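Local coordinates for SusD superfamily protein (Bacteroides vulgatus, PDB 3MYV) that probably binds polysaccharide at the outer membrane, as a member of the SusD family of saccharide-binding proteins, at residues Q281-A284 against E285-L288. Numbering follows the deposited sequence.
Sequences QKYA and EQML
Gln281 and Glu285, one helical turn apart, are joined twice: Glu285 N hydrogen-bonds Gln281 O and, in the conformer described, Gln281 NE2 donates a hydrogen bond to Glu285 OE2 at 2.6 Å. The oxygen lies close to the amide plane, whereas the nitrogen meets the carboxylate from above its plane. Lys282 and Gln286 run side by side in the same direction, and one water links them, accepting from Lys282 NZ (2.8 Å) and donating to Gln286 OE1; NZ also forms a salt bridge with Asp47, and Gln286 NE2 hydrogen-bonds Ser388 OG. Tyr283 has CG anti to its own backbone nitrogen (chi1 -176°), which swings the ring outward and somewhat forward. Gln286 NE2 meets it at CD1 (3.3 Å) and Met287 CG at CE2 (3.4 Å), obliquely and from the same side. Met287, a selenomethionine, adds a Met-aromatic contact in the conformer described, SE 4.5 Å from the Tyr283 ring centroid. Replacing Tyr283 with alanine would probably leave the selenium without its aromatic partner and the carbonyl of Lys389 without the phenol hydroxyl. Ala284 O accepts from Leu288 N. Helix 281-288 touches helix 380-391 through Tyr283, Gln286 and Met287; Tyr283 and Met287 pack on Leu299 of strand 299-304, Ala284 and Leu288 on Trp310 of strand 307-312.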
loop_
_atom_site.group_PDB
_atom_site.type_symbol
_atom_site.label_atom_id
_atom_site.label_comp_id
_atom_site.label_asym_id
_atom_site.label_seq_id
_atom_site.Cartn_x
_atom_site.Cartn_y
_atom_site.Cartn_z
ATOM N N GLN A 281 20.833 1.691 -7.300
ATOM C CA GLN A 281 22.167 1.744 -6.736
ATOM C C GLN A 281 22.133 2.492 -5.390
ATOM O O GLN A 281 22.804 2.098 -4.441
ATOM C CB GLN A 281 23.156 2.393 -7.709
ATOM C CG GLN A 281 24.615 2.218 -7.280
ATOM C CD GLN A 281 25.607 2.810 -8.257
ATOM O OE1 GLN A 281 25.482 2.649 -9.467
ATOM N NE2 GLN A 281 26.623 3.477 -7.729
ATOM N N LYS A 282 21.318 3.540 -5.299
ATOM C CA LYS A 282 21.170 4.309 -4.059
ATOM C C LYS A 282 20.716 3.412 -2.908
ATOM O O LYS A 282 21.303 3.448 -1.834
ATOM C CB LYS A 282 20.196 5.475 -4.262
ATOM C CG LYS A 282 19.811 6.220 -2.994
ATOM C CD LYS A 282 18.357 5.929 -2.570
ATOM C CE LYS A 282 18.086 6.408 -1.154
ATOM N NZ LYS A 282 16.723 6.101 -0.633
ATOM N N TYR A 283 19.706 2.583 -3.122
ATOM C CA TYR A 283 19.221 1.737 -2.047
ATOM C C TYR A 283 20.272 0.669 -1.678
ATOM O O TYR A 283 20.549 0.423 -0.507
ATOM C CB TYR A 283 17.910 1.055 -2.406
ATOM C CG TYR A 283 17.360 0.234 -1.241
ATOM C CD1 TYR A 283 16.574 0.831 -0.258
ATOM C CD2 TYR A 283 17.672 -1.113 -1.091
ATOM C CE1 TYR A 283 16.080 0.113 0.802
ATOM C CE2 TYR A 283 17.203 -1.839 -0.007
ATOM C CZ TYR A 283 16.395 -1.206 0.943
ATOM O OH TYR A 283 15.915 -1.915 2.021
ATOM N N ALA A 284 20.866 0.063 -2.693
ATOM C CA ALA A 284 21.862 -0.964 -2.476
ATOM C C ALA A 284 23.033 -0.408 -1.677
ATOM O O ALA A 284 23.470 -1.015 -0.695
ATOM C CB ALA A 284 22.323 -1.513 -3.797
ATOM N N GLU A 285 23.520 0.759 -2.081
ATOM C CA GLU A 285 24.621 1.428 -1.361
ATOM C C GLU A 285 24.282 1.823 0.076
ATOM O O GLU A 285 25.129 1.655 0.941
ATOM C CB GLU A 285 25.106 2.661 -2.123
ATOM C CG GLU A 285 25.862 2.284 -3.337
ATOM C CD GLU A 285 26.330 3.477 -4.162
ATOM O OE1 GLU A 285 25.989 4.651 -3.851
ATOM O OE2 GLU A 285 27.038 3.200 -5.136
ATOM N N GLN A 286 23.079 2.362 0.294
ATOM C CA GLN A 286 22.509 2.662 1.636
ATOM C C GLN A 286 22.683 1.407 2.527
ATOM O O GLN A 286 23.260 1.470 3.632
ATOM C CB GLN A 286 20.997 3.125 1.492
ATOM C CG GLN A 286 20.031 3.204 2.791
ATOM C CD GLN A 286 18.562 3.827 2.551
ATOM O OE1 GLN A 286 18.248 4.884 3.088
ATOM N NE2 GLN A 286 17.683 3.124 1.810
HETATM N N MSE A 287 22.255 0.255 2.014
HETATM C CA MSE A 287 22.180 -0.980 2.827
HETATM C C MSE A 287 23.535 -1.656 2.998
HETATM O O MSE A 287 23.867 -2.155 4.091
HETATM C CB MSE A 287 21.229 -2.027 2.221
HETATM C CG MSE A 287 19.736 -1.724 2.265
HETATM SE SE MSE A 287 19.114 -0.640 3.729
HETATM C CE MSE A 287 19.236 -1.882 5.187
ATOM N N LEU A 288 24.314 -1.711 1.932
ATOM C CA LEU A 288 25.576 -2.477 1.969
ATOM C C LEU A 288 26.674 -1.738 2.741
ATOM O O LEU A 288 27.611 -2.355 3.217
ATOM C CB LEU A 288 26.014 -2.896 0.559
ATOM C CG LEU A 288 24.939 -3.769 -0.126
ATOM C CD1 LEU A 288 25.372 -4.108 -1.550
ATOM C CD2 LEU A 288 24.556 -5.048 0.675
HETATM O O HOH W 1 16.836 6.740 2.066
#